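Local coordinates for cytochrome C-type biogenesis protein ccmF (Thermus thermophilus, PDB 6ZMQ) that probably carries heme across the membrane and, as a membrane-bound heme lyase, takes part in the maturation of c-type cytochromes, at residues K131-L145 against Y204-T218. Residues are numbered along the deposited sequence; the frame is centred on the assembly and turned at random.
Sequences KPLDPWRASLVLAVL and YAYAVAAMATRRYQT. With PTY (phosphatidylethanolamine), chain E.
Helices 135-145 and 204-213 run obliquely antiparallel, 133° between their directions, their axes 8.3 Å apart at closest approach, with Val141 beside Ala205 and Arg137 beside Ala209. Small residues on the second helix let the first come this near: CB of Ala209 receives CB of Arg137 at 3.6 Å and CG1 of Val141. That same CG1 lies over one face of the Tyr206 ring, a CH-pi contact 4.2 Å from the ring centroid, while both methyls of Leu133 reach its CE2 side. Further along, Val144 CG1 and Leu145 CD2 share the methyl of Ala205. Nearer the end of helix 204-213, Leu140 CD1 meets CB of Ala212 at 3.7 Å. Leu140 CD2 turns instead to an acyl chain of a bound phosphatidylethanolamine.

Where helix 204-213 ends, the packing becomes polar. Asp134 OD1 forms a salt bridge with Arg215 NH1, its carboxylate and the guanidinium nearly perpendicular at 89°; OD2 takes Arg137 NH1 at 3.1 Å. With chi1 at 66°, CG of Arg137 sits between its backbone N and carbonyl carbon, and a bend at chi3 brings the guanidinium under Leu133 CD1, with the Asp134 carboxylate at its edge. NH2 of Arg137 makes a salt bridge with Glu222 OE1. Replacing Arg137 by a leucine would probably cost the OD2 of Asp134 its salt bridge and leave Glu222 without this partner. Thr213 OG1 rests against Arg137 CB while bonding back to Ala209 O at 2.7 Å, from above the carbonyl plane. The contact thus joins two predicted transmembrane helices through an apolar, lipid-touching seam, finished at one end by a charge network in which Asp134, with Glu222 from outside, probably offsets the closeness of Arg137 and Arg215.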
ATOM      1  N   LYS A 131     -23.924   8.040  -8.524  1.00 68.79           N
ATOM      2  CA  LYS A 131     -23.247   8.541  -9.704  1.00 74.55           C
ATOM      3  C   LYS A 131     -24.161   9.441 -10.538  1.00 85.61           C
ATOM      4  O   LYS A 131     -25.376   9.224 -10.605  1.00 96.99           O
ATOM      5  CB  LYS A 131     -22.783   7.345 -10.534  1.00 74.70           C
ATOM      6  CG  LYS A 131     -23.905   6.295 -10.681  1.00 78.03           C
ATOM      7  CD  LYS A 131     -23.617   5.192 -11.683  1.00 75.73           C
ATOM      8  CE  LYS A 131     -24.282   3.892 -11.248  1.00 65.97           C
ATOM      9  NZ  LYS A 131     -24.099   3.640  -9.809  1.00 57.19           N
ATOM     10  N   PRO A 132     -23.607  10.494 -11.134  1.00 91.85           N
ATOM     11  CA  PRO A 132     -24.277  11.184 -12.249  1.00 88.82           C
ATOM     12  C   PRO A 132     -23.895  10.582 -13.604  1.00 80.30           C
ATOM     13  O   PRO A 132     -23.255  11.225 -14.447  1.00 85.67           O
ATOM     14  CB  PRO A 132     -23.788  12.624 -12.069  1.00 91.32           C
ATOM     15  CG  PRO A 132     -22.396  12.447 -11.529  1.00 95.64           C
ATOM     16  CD  PRO A 132     -22.562  11.340 -10.526  1.00 96.09           C
ATOM     17  N   LEU A 133     -24.293   9.329 -13.826  1.00 63.88           N
ATOM     18  CA  LEU A 133     -23.835   8.575 -14.985  1.00 62.51           C
ATOM     19  C   LEU A 133     -25.003   8.037 -15.805  1.00 78.08           C
ATOM     20  O   LEU A 133     -26.023   7.605 -15.255  1.00 89.98           O
ATOM     21  CB  LEU A 133     -22.890   7.453 -14.532  1.00 55.88           C
ATOM     22  CG  LEU A 133     -22.179   6.624 -15.591  1.00 65.28           C
ATOM     23  CD1 LEU A 133     -20.997   7.424 -16.025  1.00 74.19           C
ATOM     24  CD2 LEU A 133     -21.682   5.326 -14.978  1.00 69.52           C
ATOM     25  N   ASP A 134     -24.826   8.083 -17.129  1.00 67.75           N
ATOM     26  CA  ASP A 134     -25.838   7.678 -18.097  1.00 67.34           C
ATOM     27  C   ASP A 134     -26.083   6.165 -18.025  1.00 67.08           C
ATOM     28  O   ASP A 134     -25.154   5.411 -17.721  1.00 64.12           O
ATOM     29  CB  ASP A 134     -25.387   8.159 -19.494  1.00 74.04           C
ATOM     30  CG  ASP A 134     -24.022   7.628 -19.904  1.00 76.45           C
ATOM     31  OD1 ASP A 134     -23.900   6.423 -20.209  1.00 78.69           O
ATOM     32  OD2 ASP A 134     -23.056   8.423 -19.927  1.00 76.37           O
ATOM     33  N   PRO A 135     -27.324   5.697 -18.276  1.00 64.36           N
ATOM     34  CA  PRO A 135     -27.757   4.390 -17.726  1.00 65.05           C
ATOM     35  C   PRO A 135     -27.099   3.127 -18.289  1.00 73.32           C
ATOM     36  O   PRO A 135     -27.132   2.102 -17.593  1.00 97.51           O
ATOM     37  CB  PRO A 135     -29.269   4.392 -18.007  1.00 62.67           C
ATOM     38  CG  PRO A 135     -29.621   5.847 -18.087  1.00 62.46           C
ATOM     39  CD  PRO A 135     -28.479   6.408 -18.860  1.00 62.48           C
ATOM     40  N   TRP A 136     -26.535   3.150 -19.507  1.00 60.32           N
ATOM     41  CA  TRP A 136     -25.903   1.948 -20.064  1.00 59.66           C
ATOM     42  C   TRP A 136     -24.668   1.540 -19.264  1.00 59.38           C
ATOM     43  O   TRP A 136     -24.585   0.415 -18.733  1.00 58.88           O
ATOM     44  CB  TRP A 136     -25.516   2.169 -21.533  1.00 72.77           C
ATOM     45  CG  TRP A 136     -26.653   2.276 -22.530  1.00 83.96           C
ATOM     46  CD1 TRP A 136     -27.025   1.333 -23.446  1.00 86.31           C
ATOM     47  CD2 TRP A 136     -27.508   3.407 -22.756  1.00 87.48           C
ATOM     48  NE1 TRP A 136     -28.077   1.790 -24.201  1.00 87.49           N
ATOM     49  CE2 TRP A 136     -28.392   3.060 -23.798  1.00 87.15           C
ATOM     50  CE3 TRP A 136     -27.620   4.673 -22.170  1.00 89.21           C
ATOM     51  CZ2 TRP A 136     -29.370   3.932 -24.265  1.00 88.05           C
ATOM     52  CZ3 TRP A 136     -28.601   5.532 -22.628  1.00 88.63           C
ATOM     53  CH2 TRP A 136     -29.466   5.157 -23.664  1.00 86.55           C
ATOM     54  N   ARG A 137     -23.735   2.463 -19.078  1.00 59.39           N
ATOM     55  CA  ARG A 137     -22.603   2.089 -18.258  1.00 61.61           C
ATOM     56  C   ARG A 137     -22.867   2.277 -16.771  1.00 68.76           C
ATOM     57  O   ARG A 137     -22.076   1.791 -15.967  1.00 89.08           O
ATOM     58  CB  ARG A 137     -21.326   2.812 -18.689  1.00 62.46           C
ATOM     59  CG  ARG A 137     -21.145   4.295 -18.562  1.00 65.93           C
ATOM     60  CD  ARG A 137     -20.200   4.663 -19.701  1.00 60.14           C
ATOM     61  NE  ARG A 137     -19.070   5.479 -19.260  1.00 53.46           N
ATOM     62  CZ  ARG A 137     -19.100   6.790 -19.061  1.00 56.60           C
ATOM     63  NH1 ARG A 137     -20.201   7.483 -19.318  1.00 60.79           N
ATOM     64  NH2 ARG A 137     -18.007   7.411 -18.647  1.00 61.35           N
ATOM     65  N   ALA A 138     -24.002   2.871 -16.384  1.00 50.86           N
ATOM     66  CA  ALA A 138     -24.425   2.795 -14.986  1.00 34.16           C
ATOM     67  C   ALA A 138     -24.845   1.373 -14.622  1.00 31.69           C
ATOM     68  O   ALA A 138     -24.433   0.837 -13.579  1.00 58.26           O
ATOM     69  CB  ALA A 138     -25.559   3.788 -14.732  1.00 43.00           C
ATOM     70  N   SER A 139     -25.616   0.733 -15.508  1.00 33.63           N
ATOM     71  CA  SER A 139     -25.973  -0.673 -15.344  1.00 40.49           C
ATOM     72  C   SER A 139     -24.740  -1.567 -15.384  1.00 40.05           C
ATOM     73  O   SER A 139     -24.640  -2.533 -14.613  1.00 58.34           O
ATOM     74  CB  SER A 139     -26.951  -1.093 -16.436  1.00 49.08           C
ATOM     75  OG  SER A 139     -26.264  -1.427 -17.629  1.00 56.68           O
ATOM     76  N   LEU A 140     -23.761  -1.231 -16.233  1.00 33.42           N
ATOM     77  CA  LEU A 140     -22.597  -2.113 -16.269  1.00 33.69           C
ATOM     78  C   LEU A 140     -21.611  -1.904 -15.115  1.00 42.72           C
ATOM     79  O   LEU A 140     -20.990  -2.895 -14.689  1.00 58.36           O
ATOM     80  CB  LEU A 140     -21.881  -2.020 -17.612  1.00 37.00           C
ATOM     81  CG  LEU A 140     -22.183  -3.233 -18.515  1.00 39.21           C
ATOM     82  CD1 LEU A 140     -21.178  -3.350 -19.601  1.00 32.07           C
ATOM     83  CD2 LEU A 140     -22.259  -4.579 -17.762  1.00 38.28           C
ATOM     84  N   VAL A 141     -21.453  -0.673 -14.579  1.00 31.24           N
ATOM     85  CA  VAL A 141     -20.608  -0.513 -13.386  1.00 33.02           C
ATOM     86  C   VAL A 141     -21.249  -1.214 -12.196  1.00 50.11           C
ATOM     87  O   VAL A 141     -20.543  -1.849 -11.395  1.00 74.25           O
ATOM     88  CB  VAL A 141     -20.271   0.965 -13.045  1.00 31.46           C
ATOM     89  CG1 VAL A 141     -19.371   1.592 -14.064  1.00 47.92           C
ATOM     90  CG2 VAL A 141     -21.474   1.859 -12.722  1.00 31.28           C
ATOM     91  N   LEU A 142     -22.596  -1.200 -12.114  1.00 46.47           N
ATOM     92  CA  LEU A 142     -23.255  -1.947 -11.050  1.00 28.55           C
ATOM     93  C   LEU A 142     -23.100  -3.448 -11.236  1.00 26.62           C
ATOM     94  O   LEU A 142     -22.893  -4.155 -10.246  1.00 37.78           O
ATOM     95  CB  LEU A 142     -24.727  -1.541 -10.934  1.00 26.35           C
ATOM     96  CG  LEU A 142     -25.003  -0.106 -10.459  1.00 27.27           C
ATOM     97  CD1 LEU A 142     -26.413   0.038  -9.968  1.00 35.59           C
ATOM     98  CD2 LEU A 142     -24.041   0.291  -9.342  1.00 22.64           C
ATOM     99  N   ALA A 143     -23.120  -3.930 -12.494  1.00 30.59           N
ATOM    100  CA  ALA A 143     -22.940  -5.360 -12.767  1.00 25.08           C
ATOM    101  C   ALA A 143     -21.581  -5.880 -12.290  1.00 37.11           C
ATOM    102  O   ALA A 143     -21.513  -6.877 -11.557  1.00 47.52           O
ATOM    103  CB  ALA A 143     -23.115  -5.631 -14.254  1.00 30.52           C
ATOM    104  N   VAL A 144     -20.497  -5.165 -12.617  1.00 29.97           N
ATOM    105  CA  VAL A 144     -19.175  -5.666 -12.222  1.00 46.67           C
ATOM    106  C   VAL A 144     -18.915  -5.445 -10.717  1.00 72.82           C
ATOM    107  O   VAL A 144     -18.315  -6.307 -10.050  1.00100.21           O
ATOM    108  CB  VAL A 144     -18.078  -5.057 -13.123  1.00 30.05           C
ATOM    109  CG1 VAL A 144     -18.213  -3.596 -13.175  1.00 28.39           C
ATOM    110  CG2 VAL A 144     -16.652  -5.460 -12.702  1.00 20.18           C
ATOM    111  N   LEU A 145     -19.411  -4.335 -10.135  1.00 59.38           N
ATOM    112  CA  LEU A 145     -19.193  -4.106  -8.702  1.00 29.97           C
ATOM    113  C   LEU A 145     -20.024  -5.057  -7.833  1.00 28.57           C
ATOM    114  O   LEU A 145     -19.522  -5.581  -6.822  1.00 29.56           O
ATOM    115  CB  LEU A 145     -19.465  -2.639  -8.353  1.00 22.39           C
ATOM    116  CG  LEU A 145     -18.498  -1.552  -8.843  1.00 31.71           C
ATOM    117  CD1 LEU A 145     -18.865  -0.223  -8.215  1.00 21.70           C
ATOM    118  CD2 LEU A 145     -17.074  -1.933  -8.471  1.00 56.67           C
ATOM    119  N   TYR A 204     -11.889   0.747 -12.403  1.00 38.59           N
ATOM    120  CA  TYR A 204     -11.857  -0.495 -13.185  1.00 40.52           C
ATOM    121  C   TYR A 204     -13.233  -0.849 -13.711  1.00 46.65           C
ATOM    122  O   TYR A 204     -13.379  -1.178 -14.897  1.00 68.18           O
ATOM    123  CB  TYR A 204     -11.334  -1.663 -12.333  1.00 42.01           C
ATOM    124  CG  TYR A 204     -11.584  -3.047 -12.939  1.00 37.60           C
ATOM    125  CD1 TYR A 204     -10.757  -3.534 -13.947  1.00 34.30           C
ATOM    126  CD2 TYR A 204     -12.629  -3.876 -12.485  1.00 34.76           C
ATOM    127  CE1 TYR A 204     -10.962  -4.784 -14.502  1.00 28.79           C
ATOM    128  CE2 TYR A 204     -12.845  -5.128 -13.049  1.00 34.63           C
ATOM    129  CZ  TYR A 204     -12.006  -5.571 -14.056  1.00 35.83           C
ATOM    130  OH  TYR A 204     -12.188  -6.815 -14.620  1.00 51.98           O
ATOM    131  N   ALA A 205     -14.243  -0.720 -12.839  1.00 35.15           N
ATOM    132  CA  ALA A 205     -15.647  -0.888 -13.188  1.00 36.96           C
ATOM    133  C   ALA A 205     -16.043   0.011 -14.341  1.00 50.10           C
ATOM    134  O   ALA A 205     -16.497  -0.490 -15.383  1.00 73.71           O
ATOM    135  CB  ALA A 205     -16.503  -0.580 -11.959  1.00 28.84           C
ATOM    136  N   TYR A 206     -15.699   1.305 -14.225  1.00 38.41           N
ATOM    137  CA  TYR A 206     -15.960   2.293 -15.269  1.00 33.73           C
ATOM    138  C   TYR A 206     -15.255   1.922 -16.563  1.00 40.29           C
ATOM    139  O   TYR A 206     -15.873   1.965 -17.638  1.00 46.14           O
ATOM    140  CB  TYR A 206     -15.518   3.678 -14.796  1.00 34.55           C
ATOM    141  CG  TYR A 206     -16.582   4.520 -14.106  1.00 34.78           C
ATOM    142  CD1 TYR A 206     -16.882   4.334 -12.762  1.00 37.29           C
ATOM    143  CD2 TYR A 206     -17.242   5.533 -14.787  1.00 40.15           C
ATOM    144  CE1 TYR A 206     -17.825   5.112 -12.116  1.00 40.64           C
ATOM    145  CE2 TYR A 206     -18.185   6.320 -14.148  1.00 39.45           C
ATOM    146  CZ  TYR A 206     -18.476   6.102 -12.819  1.00 44.23           C
ATOM    147  OH  TYR A 206     -19.418   6.879 -12.186  1.00 49.73           O
ATOM    148  N   ALA A 207     -14.024   1.387 -16.442  1.00 33.93           N
ATOM    149  CA  ALA A 207     -13.250   0.993 -17.613  1.00 36.28           C
ATOM    150  C   ALA A 207     -13.878  -0.192 -18.318  1.00 38.48           C
ATOM    151  O   ALA A 207     -14.057  -0.159 -19.543  1.00 60.30           O
ATOM    152  CB  ALA A 207     -11.833   0.655 -17.211  1.00 49.56           C
ATOM    153  N   VAL A 208     -14.338  -1.189 -17.548  1.00 28.24           N
ATOM    154  CA  VAL A 208     -14.985  -2.348 -18.160  1.00 32.49           C
ATOM    155  C   VAL A 208     -16.379  -1.959 -18.615  1.00 40.90           C
ATOM    156  O   VAL A 208     -16.912  -2.532 -19.579  1.00 55.65           O
ATOM    157  CB  VAL A 208     -14.908  -3.523 -17.160  1.00 36.13           C
ATOM    158  CG1 VAL A 208     -15.649  -4.766 -17.637  1.00 36.05           C
ATOM    159  CG2 VAL A 208     -13.453  -3.891 -16.934  1.00 40.55           C
ATOM    160  N   ALA A 209     -16.914  -0.883 -18.044  1.00 40.91           N
ATOM    161  CA  ALA A 209     -18.093  -0.264 -18.603  1.00 42.32           C
ATOM    162  C   ALA A 209     -17.771   0.441 -19.912  1.00 46.46           C
ATOM    163  O   ALA A 209     -18.454   0.203 -20.917  1.00 56.71           O
ATOM    164  CB  ALA A 209     -18.655   0.695 -17.575  1.00 44.38           C
ATOM    165  N   ALA A 210     -16.672   1.220 -19.931  1.00 36.99           N
ATOM    166  CA  ALA A 210     -16.384   2.139 -21.034  1.00 38.54           C
ATOM    167  C   ALA A 210     -16.090   1.395 -22.328  1.00 45.03           C
ATOM    168  O   ALA A 210     -16.708   1.679 -23.363  1.00 53.77           O
ATOM    169  CB  ALA A 210     -15.201   3.041 -20.680  1.00 25.74           C
ATOM    170  N   MET A 211     -15.257   0.351 -22.251  1.00 37.63           N
ATOM    171  CA  MET A 211     -14.943  -0.495 -23.395  1.00 38.10           C
ATOM    172  C   MET A 211     -16.127  -1.320 -23.875  1.00 41.99           C
ATOM    173  O   MET A 211     -16.083  -1.838 -24.998  1.00 53.35           O
ATOM    174  CB  MET A 211     -13.801  -1.458 -23.055  1.00 39.87           C
ATOM    175  CG  MET A 211     -12.446  -0.800 -22.937  1.00 41.30           C
ATOM    176  SD  MET A 211     -11.223  -1.772 -22.020  1.00 61.43           S
ATOM    177  CE  MET A 211     -12.206  -2.610 -20.767  1.00 63.16           C
ATOM    178  N   ALA A 212     -17.162  -1.482 -23.054  1.00 40.25           N
ATOM    179  CA  ALA A 212     -18.378  -2.088 -23.559  1.00 41.78           C
ATOM    180  C   ALA A 212     -19.413  -1.061 -23.983  1.00 53.93           C
ATOM    181  O   ALA A 212     -20.304  -1.392 -24.772  1.00 63.80           O
ATOM    182  CB  ALA A 212     -18.974  -3.034 -22.520  1.00 40.13           C
ATOM    183  N   THR A 213     -19.325   0.173 -23.483  1.00 58.57           N
ATOM    184  CA  THR A 213     -20.321   1.180 -23.829  1.00 54.80           C
ATOM    185  C   THR A 213     -19.801   2.058 -24.968  1.00 48.58           C
ATOM    186  O   THR A 213     -20.542   2.886 -25.516  1.00 55.98           O
ATOM    187  CB  THR A 213     -20.681   1.966 -22.550  1.00 61.49           C
ATOM    188  OG1 THR A 213     -20.952   1.008 -21.522  1.00 85.44           O
ATOM    189  CG2 THR A 213     -21.986   2.740 -22.673  1.00 43.95           C
ATOM    190  N   ARG A 214     -18.534   1.841 -25.345  1.00 44.94           N
ATOM    191  CA  ARG A 214     -17.847   2.437 -26.495  1.00 39.54           C
ATOM    192  C   ARG A 214     -17.695   3.951 -26.361  1.00 50.75           C
ATOM    193  O   ARG A 214     -17.574   4.666 -27.359  1.00 67.64           O
ATOM    194  CB  ARG A 214     -18.498   2.055 -27.833  1.00 41.90           C
ATOM    195  CG  ARG A 214     -18.470   0.558 -28.095  1.00 56.81           C
ATOM    196  CD  ARG A 214     -19.846  -0.001 -28.413  1.00 82.43           C
ATOM    197  NE  ARG A 214     -19.857  -1.456 -28.310  1.00 77.24           N
ATOM    198  CZ  ARG A 214     -20.948  -2.185 -28.102  1.00 77.58           C
ATOM    199  NH1 ARG A 214     -22.132  -1.596 -28.008  1.00 81.97           N
ATOM    200  NH2 ARG A 214     -20.861  -3.504 -28.012  1.00 73.70           N
ATOM    201  N   ARG A 215     -17.666   4.429 -25.117  1.00 51.38           N
ATOM    202  CA  ARG A 215     -17.330   5.805 -24.755  1.00 56.39           C
ATOM    203  C   ARG A 215     -16.007   5.750 -23.992  1.00 52.17           C
ATOM    204  O   ARG A 215     -15.993   5.519 -22.779  1.00 57.57           O
ATOM    205  CB  ARG A 215     -18.456   6.431 -23.931  1.00 73.00           C
ATOM    206  CG  ARG A 215     -19.751   6.576 -24.713  1.00 86.33           C
ATOM    207  CD  ARG A 215     -20.783   7.452 -24.009  1.00 88.64           C
ATOM    208  NE  ARG A 215     -22.121   6.878 -24.155  1.00 90.07           N
ATOM    209  CZ  ARG A 215     -22.768   6.238 -23.189  1.00 90.82           C
ATOM    210  NH1 ARG A 215     -22.195   6.082 -22.009  1.00 88.92           N
ATOM    211  NH2 ARG A 215     -23.983   5.749 -23.402  1.00 91.37           N
ATOM    212  N   TYR A 216     -14.896   6.006 -24.695  1.00 39.71           N
ATOM    213  CA  TYR A 216     -13.574   5.555 -24.272  1.00 36.14           C
ATOM    214  C   TYR A 216     -12.738   6.609 -23.566  1.00 38.34           C
ATOM    215  O   TYR A 216     -11.666   6.272 -23.049  1.00 49.94           O
ATOM    216  CB  TYR A 216     -12.758   5.068 -25.478  1.00 43.57           C
ATOM    217  CG  TYR A 216     -13.423   4.007 -26.305  1.00 48.06           C
ATOM    218  CD1 TYR A 216     -13.504   2.697 -25.853  1.00 50.12           C
ATOM    219  CD2 TYR A 216     -13.950   4.311 -27.559  1.00 52.74           C
ATOM    220  CE1 TYR A 216     -14.118   1.722 -26.611  1.00 58.43           C
ATOM    221  CE2 TYR A 216     -14.561   3.345 -28.328  1.00 63.54           C
ATOM    222  CZ  TYR A 216     -14.639   2.055 -27.851  1.00 71.04           C
ATOM    223  OH  TYR A 216     -15.243   1.092 -28.620  1.00 91.30           O
ATOM    224  N   GLN A 217     -13.162   7.866 -23.559  1.00 34.47           N
ATOM    225  CA  GLN A 217     -12.364   8.910 -22.940  1.00 43.69           C
ATOM    226  C   GLN A 217     -12.995   9.468 -21.674  1.00 50.86           C
ATOM    227  O   GLN A 217     -12.272   9.752 -20.711  1.00 64.55           O
ATOM    228  CB  GLN A 217     -12.095  10.032 -23.962  1.00 51.96           C
ATOM    229  CG  GLN A 217     -12.061  11.469 -23.451  1.00 62.95           C
ATOM    230  CD  GLN A 217     -10.794  11.757 -22.671  1.00 67.04           C
ATOM    231  OE1 GLN A 217      -9.791  11.076 -22.847  1.00 76.51           O
ATOM    232  NE2 GLN A 217     -10.845  12.747 -21.787  1.00 70.47           N
ATOM    233  N   THR A 218     -14.330   9.526 -21.619  1.00 57.74           N
ATOM    234  CA  THR A 218     -15.053  10.195 -20.543  1.00 62.49           C
ATOM    235  C   THR A 218     -14.935   9.489 -19.198  1.00 59.02           C
ATOM    236  O   THR A 218     -15.176  10.119 -18.164  1.00 66.30           O
ATOM    237  CB  THR A 218     -16.537  10.327 -20.910  1.00 69.59           C
ATOM    238  OG1 THR A 218     -17.218  11.065 -19.888  1.00 66.66           O
ATOM    239  CG2 THR A 218     -17.188   8.953 -21.066  1.00 72.30           C
TER
HETATM  240  C1  PTY E 704     -13.107 -26.388  -4.323  1.00112.70           C
HETATM  241  C2  PTY E 704      -9.011 -32.084  -2.909  1.00 95.83           C
HETATM  242  C3  PTY E 704      -8.593 -30.660  -3.275  1.00 97.08           C
HETATM  243  O4  PTY E 704     -13.508 -25.727  -3.158  1.00108.88           O
HETATM  244  C5  PTY E 704     -10.584 -26.206  -4.252  1.00104.98           C
HETATM  245  C6  PTY E 704     -11.870 -25.753  -4.969  1.00106.78           C
HETATM  246  O7  PTY E 704     -11.975 -24.341  -5.031  1.00103.46           O
HETATM  247  C8  PTY E 704     -12.419 -23.802  -6.265  1.00 92.46           C
HETATM  248  O10 PTY E 704     -12.761 -24.534  -7.132  1.00100.69           O
HETATM  249  C11 PTY E 704     -12.467 -22.282  -6.522  1.00 77.64           C
HETATM  250  C12 PTY E 704     -13.157 -21.919  -7.856  1.00 63.40           C
HETATM  251  C13 PTY E 704     -12.721 -20.546  -8.412  1.00 48.74           C
HETATM  252  C14 PTY E 704     -13.882 -19.695  -8.953  1.00 42.70           C
HETATM  253  C15 PTY E 704     -13.628 -18.189  -8.771  1.00 41.10           C
HETATM  254  C16 PTY E 704     -14.293 -17.322  -9.855  1.00 39.15           C
HETATM  255  C17 PTY E 704     -15.271 -16.316  -9.224  1.00 35.49           C
HETATM  256  C18 PTY E 704     -15.430 -15.026 -10.043  1.00 35.78           C
HETATM  257  C19 PTY E 704     -16.575 -14.173  -9.480  1.00 43.34           C
HETATM  258  C20 PTY E 704     -16.977 -13.073 -10.473  1.00 50.54           C
HETATM  259  C21 PTY E 704     -18.417 -12.608 -10.223  1.00 54.65           C
HETATM  260  C22 PTY E 704     -19.155 -12.371 -11.547  1.00 65.92           C
HETATM  261  C23 PTY E 704     -18.832 -10.983 -12.113  1.00 76.57           C
HETATM  262  C24 PTY E 704     -19.683 -10.697 -13.356  1.00 68.70           C
HETATM  263  C25 PTY E 704     -19.548  -9.243 -13.817  1.00 55.34           C
HETATM  264  C26 PTY E 704     -18.967  -9.192 -15.232  1.00 42.70           C
HETATM  265  C27 PTY E 704     -19.603  -8.059 -16.037  1.00 36.68           C
HETATM  266  C28 PTY E 704     -18.681  -7.725 -17.207  1.00 31.52           C
HETATM  267  C29 PTY E 704     -19.456  -7.066 -18.342  1.00 29.06           C
HETATM  268  C30 PTY E 704     -14.876 -25.889  -2.899  1.00 97.46           C
HETATM  269  C31 PTY E 704     -15.891 -25.008  -3.630  1.00 84.74           C
HETATM  270  O30 PTY E 704     -15.249 -26.715  -2.133  1.00 95.70           O
HETATM  271  C32 PTY E 704     -15.487 -23.540  -3.479  1.00 71.14           C
HETATM  272  C33 PTY E 704     -16.311 -22.635  -4.398  1.00 59.33           C
HETATM  273  C34 PTY E 704     -16.047 -21.169  -4.041  1.00 53.13           C
HETATM  274  C35 PTY E 704     -16.804 -20.249  -5.001  1.00 52.38           C
HETATM  275  C36 PTY E 704     -17.133 -18.913  -4.331  1.00 58.17           C
HETATM  276  C37 PTY E 704     -18.403 -18.330  -4.952  1.00 73.52           C
HETATM  277  C38 PTY E 704     -18.090 -16.978  -5.595  1.00 68.82           C
HETATM  278  C39 PTY E 704     -19.285 -16.463  -6.400  1.00 74.54           C
HETATM  279  C40 PTY E 704     -19.002 -16.626  -7.894  1.00 83.29           C
HETATM  280  C41 PTY E 704     -20.004 -15.834  -8.736  1.00 79.67           C
HETATM  281  C42 PTY E 704     -21.192 -16.723  -9.103  1.00 63.56           C
HETATM  282  C43 PTY E 704     -21.874 -16.169 -10.350  1.00 51.60           C
HETATM  283  C44 PTY E 704     -23.164 -15.473  -9.928  1.00 44.85           C
HETATM  284  P1  PTY E 704     -10.343 -28.862  -4.028  0.38109.61           P
HETATM  285  O11 PTY E 704      -9.580 -29.754  -2.867  1.00102.80           O
HETATM  286  O12 PTY E 704      -9.451 -28.762  -5.243  1.00113.21           O
HETATM  287  O13 PTY E 704     -11.599 -29.599  -4.422  1.00116.29           O
HETATM  288  O14 PTY E 704     -10.762 -27.361  -3.466  1.00106.10           O
HETATM  289  N1  PTY E 704      -9.053 -32.897  -4.112  1.00 96.14           N